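Local coordinates for metallo-beta-lactamase domain-containing protein (Enterococcus faecalis, PDB 2AZ4) that binds two zinc ions in a metallo-beta-lactamase fold and has no established function, though its family suggests RNA binding and exonuclease activity, at residues Gln255-Asn259 with Tyr328-Val333; Leu120-Lys126 with Lys138-Met144; Ile51-Ile55 with Leu71-Tyr75. One frame throughout, in Å; residues are numbered along the deposited sequence.

In the fold
Along the chain the three contacts follow one another: interaction 3 closes first, then interaction 2, and interaction 1 comes last. Interactions 2 and 3, with centres 22 Å apart, belong to the metallo-beta-lactamase part of the chain; L120 of interaction 2 lies about 8 Å, side chain to side chain, from the zinc ligands H92 and H94, whereas interaction 3 is at the surface away from the metals. Interaction 1 joins two strands of a separate six-stranded parallel sheet; its centre is 26 Å from that of interaction 2 and 43 Å from that of interaction 3, on the opposite side of the chain's centre. No two contacts touch; they lie in three different parts of the chain.

Interaction 1 of 3, residues Gln255-Asn259 with Tyr328-Val333; sequences QITFN and YLWQVV
Two good backbone hydrogen bonds set the parallel register of strands 256-259 and 328-331: F258 N to W330 O (3.0 Å) and V332 N to F258 O (2.9 Å). A weak one runs from W330 N to I256 O (3.5 Å). Past these, Q331 NE2 donates to N259 OD1 (3.0 Å), while Q331 OE1 accepts from E282 N. T257 pairs with W330 (CA-CA 4.8 Å) and F258 with Q331 (CA-CA 5.0 Å); the strand axes approach to 4.7 Å at 32°. Water 1 links I256 N (3.1 Å) to Y328 O (2.8 Å).

On one face T257 and W330, both chi1 p, form a CH-pi contact, T257 CG2 lying 3.5 Å from the centroid of the W330 five-membered ring. On the other, L329 packs between I256 and F258, with I256 CG2 to L329 CD1 3.5 Å and F258 CD2 to L329 CG 3.7 Å. Strands 278-282 and 344-348 flank the pair, making it the buried centre of a six-stranded parallel alpha/beta sheet.

Interaction 2 of 3, residues Leu120-Lys126 with Lys138-Met144; sequences LNSLNRK and KNFTREM
Segment 120-126 is the last turn of helix 114-123 and what follows: N124 N bonds to L120 O (2.9 Å), but N124 leaves helical angles (phi/psi -101/25). Segment 138-144 is irregular, turning at K138-N139 and extended from F140 onward. It passes the helix end, with CA-CA distances of 6.4 Å for N121-T141 and 5.2 Å for K126-N139.

N124, chi1 t, donates from ND2 to T141 OG1 (3.2 Å), while its OD1 accepts from the backbone of F129 and L130. N139, chi1 p, returns ND2 to R125 O (3.0 Å). Water 3 lies 2.7 Å from N139 O and 2.9 Å from T141 OG1; water 4 joins N124 ND2 (3.1 Å) to K138 O (2.9 Å). L120 CD2 meets M144 SD at 3.7 Å, the L120 side chain lying about 11 Å from a bound zinc.

In this helix-to-strand connection of the metallo-beta-lactamase domain, 138-144 leads to edge strand 145-147, M144 also packing on strand 110-113, while R125 reaches E303 in a salt bridge.

Interaction 3 of 3, residues Ile51-Ile55 with Leu71-Tyr75; sequences IETLI and LGYEY
Residues 51-55 form most of the short helix 51-56, with I55 N bonded to I51 O at 2.7 Å, so that I51 and I55, one turn apart, present their CA-CB bonds to the same neighbour. That neighbour, 71-75, has no regular secondary structure beyond the 3-10 residue L71. G72 turns the chain with positive phi (71/25), and from Y73 onward the backbone is extended. The closest CA pair, E52 and Y73, stands 7.0 Å apart, leaving room for side chains to meet between the two backbones.

Y73 is the main bump. Its chi1 t rotamer (156°) directs the ring along the helix, so that the residue covers both isoleucines: Y73 CB rests 4.1 Å from I51 CG2, and Y73 CE1 approaches I55 CG1 to 3.8 Å. I51, also chi1 t, projects into the hollow between L71 and Y73, where its CD1 meets L71 CD1 at 4.0 Å. The L71 side chain (m, t) and the tyrosine therefore flank one isoleucine. I55, with both chi angles m, extends the apolar ridge along the ring. E52 reaches toward the loop backbone and brings OE2 to 3.8 Å from Y73 CA, while its OE1 is hydrogen-bonded to H50.

The contact buries a modest 271 Å² and rests on apolar packing. The intervening 56-70 connection supplies its further partners: Y67 stacks edge-to-face with Y73 and touches I51, Y73 OH is hydrogen-bonded to E62 OE2, and V60 packs on I55. Helix 51-56 thus packs, at the protein surface, against the loop that leads toward strand 85-89.

Interaction 1 of 3, residues Gln255-Asn259 with Tyr328-Val333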
# COMPACT_ATOMS: atom_id res chain seq x y z
N GLN A 255 13.26 -10.94 -26.79
CA GLN A 255 12.43 -11.28 -25.65
C GLN A 255 12.31 -10.05 -24.76
O GLN A 255 13.32 -9.41 -24.44
CB GLN A 255 13.01 -12.46 -24.87
CG GLN A 255 12.18 -12.84 -23.65
CD GLN A 255 12.64 -14.16 -23.05
OE1 GLN A 255 13.68 -14.23 -22.44
NE2 GLN A 255 11.85 -15.21 -23.22
N ILE A 256 11.08 -9.70 -24.40
CA ILE A 256 10.85 -8.63 -23.42
C ILE A 256 9.92 -9.12 -22.31
O ILE A 256 8.84 -9.63 -22.59
CB ILE A 256 10.22 -7.37 -24.04
CG1 ILE A 256 11.01 -6.94 -25.30
CG2 ILE A 256 10.19 -6.23 -22.98
CD1 ILE A 256 10.37 -5.78 -26.05
N THR A 257 10.33 -8.91 -21.07
CA THR A 257 9.56 -9.34 -19.91
C THR A 257 9.54 -8.20 -18.90
O THR A 257 10.32 -7.26 -19.01
CB THR A 257 10.15 -10.62 -19.26
OG1 THR A 257 11.49 -10.38 -18.87
CG2 THR A 257 10.14 -11.78 -20.26
N PHE A 258 8.66 -8.30 -17.91
CA PHE A 258 8.55 -7.25 -16.93
C PHE A 258 7.99 -7.83 -15.65
O PHE A 258 7.58 -8.99 -15.61
CB PHE A 258 7.64 -6.12 -17.45
CG PHE A 258 6.17 -6.44 -17.36
CD1 PHE A 258 5.38 -5.83 -16.39
CD2 PHE A 258 5.58 -7.36 -18.22
CE1 PHE A 258 4.02 -6.14 -16.29
CE2 PHE A 258 4.22 -7.68 -18.13
CZ PHE A 258 3.44 -7.06 -17.18
N ASN A 259 7.96 -7.01 -14.60
CA ASN A 259 7.18 -7.34 -13.41
C ASN A 259 6.80 -6.06 -12.70
O ASN A 259 7.44 -5.02 -12.89
CB ASN A 259 7.93 -8.31 -12.50
CG ASN A 259 7.01 -9.00 -11.46
OD1 ASN A 259 5.79 -9.00 -11.57
ND2 ASN A 259 7.61 -9.59 -10.45
N TYR A 328 5.05 -11.47 -27.53
CA TYR A 328 4.57 -11.19 -26.19
C TYR A 328 5.43 -10.24 -25.38
O TYR A 328 6.66 -10.23 -25.50
CB TYR A 328 4.40 -12.50 -25.40
CG TYR A 328 3.52 -13.49 -26.10
CD1 TYR A 328 2.15 -13.26 -26.23
CD2 TYR A 328 4.07 -14.65 -26.65
CE1 TYR A 328 1.33 -14.17 -26.90
CE2 TYR A 328 3.26 -15.57 -27.32
CZ TYR A 328 1.91 -15.33 -27.43
OH TYR A 328 1.11 -16.22 -28.07
N LEU A 329 4.75 -9.48 -24.51
CA LEU A 329 5.38 -8.88 -23.37
C LEU A 329 4.81 -9.70 -22.21
O LEU A 329 3.61 -9.70 -22.00
CB LEU A 329 4.99 -7.40 -23.24
CG LEU A 329 5.36 -6.77 -21.89
CD1 LEU A 329 6.87 -6.47 -21.76
CD2 LEU A 329 4.53 -5.53 -21.57
N TRP A 330 5.66 -10.42 -21.48
CA TRP A 330 5.15 -11.25 -20.39
C TRP A 330 5.74 -11.00 -19.01
O TRP A 330 6.85 -10.53 -18.87
CB TRP A 330 5.19 -12.74 -20.74
CG TRP A 330 6.57 -13.36 -21.05
CD1 TRP A 330 7.24 -13.31 -22.24
CD2 TRP A 330 7.36 -14.19 -20.18
NE1 TRP A 330 8.42 -14.04 -22.16
CE2 TRP A 330 8.52 -14.58 -20.90
CE3 TRP A 330 7.23 -14.61 -18.84
CZ2 TRP A 330 9.53 -15.39 -20.34
CZ3 TRP A 330 8.25 -15.42 -18.27
CH2 TRP A 330 9.38 -15.80 -19.03
N GLN A 331 4.96 -11.32 -17.99
CA GLN A 331 5.34 -11.02 -16.62
C GLN A 331 6.22 -12.15 -16.10
O GLN A 331 5.74 -13.28 -15.92
CB GLN A 331 4.09 -10.85 -15.76
CG GLN A 331 4.34 -10.70 -14.24
CD GLN A 331 3.06 -10.71 -13.41
OE1 GLN A 331 2.02 -11.15 -13.88
NE2 GLN A 331 3.13 -10.23 -12.14
N VAL A 332 7.49 -11.88 -15.84
CA VAL A 332 8.37 -12.93 -15.26
C VAL A 332 8.46 -12.71 -13.75
O VAL A 332 8.70 -11.59 -13.29
CB VAL A 332 9.77 -12.96 -15.92
CG1 VAL A 332 10.45 -11.58 -15.84
CG2 VAL A 332 10.66 -14.05 -15.32
N VAL A 333 8.25 -13.79 -12.98
CA VAL A 333 8.20 -13.70 -11.51
C VAL A 333 9.24 -14.57 -10.78
O VAL A 333 9.47 -14.40 -9.57
CB VAL A 333 6.78 -14.04 -10.99
CG1 VAL A 333 5.76 -13.03 -11.54
CG2 VAL A 333 6.37 -15.50 -11.34
O HOH W 1 8.94 -11.76 -25.26
O HOH W 2 10.49 -9.76 -11.11

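Interaction 2 of 3, residues Leu120-Lys126 with Lys138-Met144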
# COMPACT_ATOMS: atom_id res chain seq x y z
N LEU A 120 -6.02 -7.32 -0.91
CA LEU A 120 -5.41 -7.89 0.26
C LEU A 120 -5.60 -9.40 0.27
O LEU A 120 -4.64 -10.15 0.53
CB LEU A 120 -6.07 -7.28 1.49
CG LEU A 120 -5.34 -6.98 2.80
CD1 LEU A 120 -3.82 -6.71 2.63
CD2 LEU A 120 -6.04 -5.80 3.46
N ASN A 121 -6.82 -9.84 -0.04
CA ASN A 121 -7.13 -11.26 -0.03
C ASN A 121 -6.28 -12.02 -1.08
O ASN A 121 -5.95 -13.18 -0.88
CB ASN A 121 -8.63 -11.50 -0.23
CG ASN A 121 -9.38 -11.52 1.08
OD1 ASN A 121 -10.00 -10.55 1.46
ND2 ASN A 121 -9.29 -12.62 1.79
N SER A 122 -5.94 -11.33 -2.17
CA SER A 122 -5.05 -11.87 -3.19
C SER A 122 -3.58 -11.80 -2.76
O SER A 122 -2.85 -12.79 -2.89
CB SER A 122 -5.25 -11.10 -4.50
OG SER A 122 -4.31 -11.50 -5.47
N LEU A 123 -3.14 -10.65 -2.25
CA LEU A 123 -1.79 -10.56 -1.69
C LEU A 123 -1.52 -11.69 -0.69
O LEU A 123 -0.40 -12.24 -0.66
CB LEU A 123 -1.50 -9.19 -1.07
CG LEU A 123 -1.37 -7.98 -2.01
CD1 LEU A 123 -1.26 -6.65 -1.26
CD2 LEU A 123 -0.21 -8.14 -2.98
N ASN A 124 -2.55 -12.05 0.08
CA ASN A 124 -2.40 -13.04 1.16
C ASN A 124 -2.90 -14.46 0.83
O ASN A 124 -3.24 -15.24 1.75
CB ASN A 124 -3.07 -12.55 2.45
CG ASN A 124 -2.53 -13.26 3.68
OD1 ASN A 124 -1.31 -13.45 3.81
ND2 ASN A 124 -3.42 -13.65 4.59
N ARG A 125 -2.92 -14.80 -0.45
CA ARG A 125 -3.46 -16.10 -0.88
C ARG A 125 -2.63 -17.26 -0.33
O ARG A 125 -3.17 -18.34 -0.07
CB ARG A 125 -3.55 -16.17 -2.41
CG ARG A 125 -2.20 -16.05 -3.07
CD ARG A 125 -2.29 -16.00 -4.58
NE ARG A 125 -0.95 -16.01 -5.14
CZ ARG A 125 -0.21 -17.12 -5.33
NH1 ARG A 125 -0.69 -18.32 -5.02
NH2 ARG A 125 1.01 -17.01 -5.85
N LYS A 126 -1.32 -17.04 -0.15
CA LYS A 126 -0.39 -18.05 0.39
C LYS A 126 -0.11 -17.84 1.88
O LYS A 126 0.64 -18.61 2.50
CB LYS A 126 0.93 -18.03 -0.38
CG LYS A 126 0.95 -18.76 -1.71
CD LYS A 126 2.25 -18.40 -2.48
CE LYS A 126 2.77 -19.58 -3.31
NZ LYS A 126 4.21 -19.42 -3.72
N LYS A 138 -3.19 -20.87 7.51
CA LYS A 138 -2.13 -19.88 7.34
C LYS A 138 -2.54 -18.75 6.38
O LYS A 138 -2.18 -17.59 6.59
CB LYS A 138 -0.82 -20.54 6.90
CG LYS A 138 0.28 -19.57 6.50
CD LYS A 138 1.63 -20.28 6.32
CE LYS A 138 2.67 -19.32 5.73
NZ LYS A 138 4.07 -19.84 5.83
N ASN A 139 -3.30 -19.11 5.35
CA ASN A 139 -3.77 -18.13 4.36
C ASN A 139 -5.15 -17.49 4.64
O ASN A 139 -5.70 -16.77 3.78
CB ASN A 139 -3.70 -18.70 2.95
CG ASN A 139 -4.65 -19.86 2.74
OD1 ASN A 139 -5.40 -20.26 3.65
ND2 ASN A 139 -4.65 -20.40 1.53
N PHE A 140 -5.72 -17.75 5.82
CA PHE A 140 -6.92 -17.04 6.26
C PHE A 140 -6.71 -15.51 6.33
O PHE A 140 -5.69 -15.04 6.84
CB PHE A 140 -7.34 -17.56 7.62
CG PHE A 140 -8.40 -16.74 8.32
CD1 PHE A 140 -9.74 -17.05 8.17
CD2 PHE A 140 -8.04 -15.68 9.14
CE1 PHE A 140 -10.73 -16.32 8.83
CE2 PHE A 140 -9.01 -14.94 9.80
CZ PHE A 140 -10.36 -15.26 9.65
N THR A 141 -7.67 -14.76 5.80
CA THR A 141 -7.71 -13.31 6.01
C THR A 141 -9.02 -12.99 6.72
O THR A 141 -10.08 -13.45 6.29
CB THR A 141 -7.64 -12.52 4.71
OG1 THR A 141 -6.44 -12.87 4.00
CG2 THR A 141 -7.63 -11.04 4.99
N ARG A 142 -8.94 -12.23 7.80
CA ARG A 142 -10.13 -11.88 8.58
C ARG A 142 -11.14 -11.02 7.79
O ARG A 142 -10.80 -10.46 6.72
CB ARG A 142 -9.74 -11.25 9.93
CG ARG A 142 -9.22 -9.79 9.86
CD ARG A 142 -10.37 -8.80 10.02
NE ARG A 142 -10.64 -8.59 11.41
CZ ARG A 142 -11.71 -8.08 11.97
NH1 ARG A 142 -12.78 -7.68 11.29
NH2 ARG A 142 -11.69 -7.97 13.29
N GLU A 143 -12.37 -10.97 8.28
CA GLU A 143 -13.46 -10.24 7.61
C GLU A 143 -13.13 -8.75 7.44
O GLU A 143 -12.57 -8.13 8.37
CB GLU A 143 -14.78 -10.38 8.39
CG GLU A 143 -15.29 -11.81 8.53
CD GLU A 143 -16.56 -11.93 9.39
OE1 GLU A 143 -17.06 -10.91 9.90
OE2 GLU A 143 -17.05 -13.07 9.54
N MET A 144 -13.47 -8.19 6.28
CA MET A 144 -13.43 -6.75 6.03
C MET A 144 -14.79 -6.36 5.46
O MET A 144 -15.32 -7.06 4.60
CB MET A 144 -12.32 -6.39 5.01
CG MET A 144 -10.90 -6.46 5.60
SD MET A 144 -9.61 -6.14 4.42
CE MET A 144 -9.14 -7.81 4.02
O HOH W 3 -6.14 -14.85 1.91
O HOH W 4 -2.07 -14.72 7.12

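Interaction 3 of 3, residues Ile51-Ile55 with Leu71-Tyr75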
# COMPACT_ATOMS: atom_id res chain seq x y z
N ILE A 51 2.25 -11.96 19.12
CA ILE A 51 1.90 -10.65 19.67
C ILE A 51 2.86 -10.15 20.77
O ILE A 51 3.29 -9.00 20.75
CB ILE A 51 0.40 -10.57 20.07
CG1 ILE A 51 0.01 -9.11 20.38
CG2 ILE A 51 0.06 -11.57 21.18
CD1 ILE A 51 -1.22 -8.65 19.63
N GLU A 52 3.24 -11.03 21.69
CA GLU A 52 4.17 -10.69 22.78
C GLU A 52 5.52 -10.23 22.27
O GLU A 52 6.12 -9.29 22.80
CB GLU A 52 4.37 -11.90 23.69
CG GLU A 52 3.63 -11.81 25.02
CD GLU A 52 2.16 -12.13 24.92
OE1 GLU A 52 1.80 -13.07 24.17
OE2 GLU A 52 1.35 -11.46 25.62
N THR A 53 6.01 -10.89 21.23
CA THR A 53 7.28 -10.57 20.62
C THR A 53 7.19 -9.18 20.01
O THR A 53 8.09 -8.36 20.21
CB THR A 53 7.66 -11.64 19.56
OG1 THR A 53 7.67 -12.93 20.20
CG2 THR A 53 9.03 -11.38 18.96
N LEU A 54 6.10 -8.92 19.30
CA LEU A 54 5.85 -7.62 18.68
C LEU A 54 5.66 -6.52 19.72
O LEU A 54 6.14 -5.41 19.54
CB LEU A 54 4.65 -7.68 17.71
CG LEU A 54 4.72 -8.63 16.50
CD1 LEU A 54 3.40 -8.55 15.73
CD2 LEU A 54 5.89 -8.33 15.59
N ILE A 55 4.96 -6.84 20.81
CA ILE A 55 4.75 -5.91 21.91
C ILE A 55 6.11 -5.57 22.56
O ILE A 55 6.51 -4.40 22.59
CB ILE A 55 3.72 -6.48 22.93
CG1 ILE A 55 2.29 -6.35 22.37
CG2 ILE A 55 3.82 -5.77 24.28
CD1 ILE A 55 1.85 -4.92 22.13
N LEU A 71 -5.61 -14.55 21.69
CA LEU A 71 -4.15 -14.46 21.67
C LEU A 71 -3.56 -14.48 23.08
O LEU A 71 -2.36 -14.75 23.26
CB LEU A 71 -3.70 -13.18 20.92
CG LEU A 71 -4.00 -13.07 19.42
CD1 LEU A 71 -3.73 -11.64 18.91
CD2 LEU A 71 -3.22 -14.11 18.60
N GLY A 72 -4.38 -14.19 24.08
CA GLY A 72 -3.92 -14.21 25.46
C GLY A 72 -2.97 -13.07 25.79
O GLY A 72 -2.16 -13.17 26.71
N TYR A 73 -3.09 -11.97 25.04
CA TYR A 73 -2.34 -10.76 25.33
C TYR A 73 -3.02 -10.08 26.50
O TYR A 73 -4.24 -10.02 26.56
CB TYR A 73 -2.32 -9.85 24.10
CG TYR A 73 -2.09 -8.40 24.40
CD1 TYR A 73 -0.80 -7.91 24.62
CD2 TYR A 73 -3.16 -7.50 24.49
CE1 TYR A 73 -0.58 -6.58 24.91
CE2 TYR A 73 -2.95 -6.16 24.78
CZ TYR A 73 -1.65 -5.71 24.98
OH TYR A 73 -1.44 -4.39 25.27
N GLU A 74 -2.23 -9.58 27.45
CA GLU A 74 -2.79 -8.84 28.58
C GLU A 74 -2.35 -7.38 28.52
O GLU A 74 -1.16 -7.08 28.63
CB GLU A 74 -2.36 -9.48 29.92
CG GLU A 74 -3.25 -9.05 31.10
CD GLU A 74 -3.14 -9.98 32.32
OE1 GLU A 74 -2.09 -10.63 32.50
OE2 GLU A 74 -4.14 -10.05 33.08
N TYR A 75 -3.32 -6.48 28.32
CA TYR A 75 -3.02 -5.06 28.23
C TYR A 75 -2.53 -4.47 29.54
O TYR A 75 -3.16 -4.66 30.58
CB TYR A 75 -4.23 -4.24 27.77
CG TYR A 75 -3.97 -2.74 27.83
CD1 TYR A 75 -3.24 -2.10 26.84
CD2 TYR A 75 -4.44 -1.99 28.90
CE1 TYR A 75 -2.99 -0.74 26.90
CE2 TYR A 75 -4.19 -0.64 28.98
CZ TYR A 75 -3.48 -0.02 27.97
OH TYR A 75 -3.25 1.34 28.06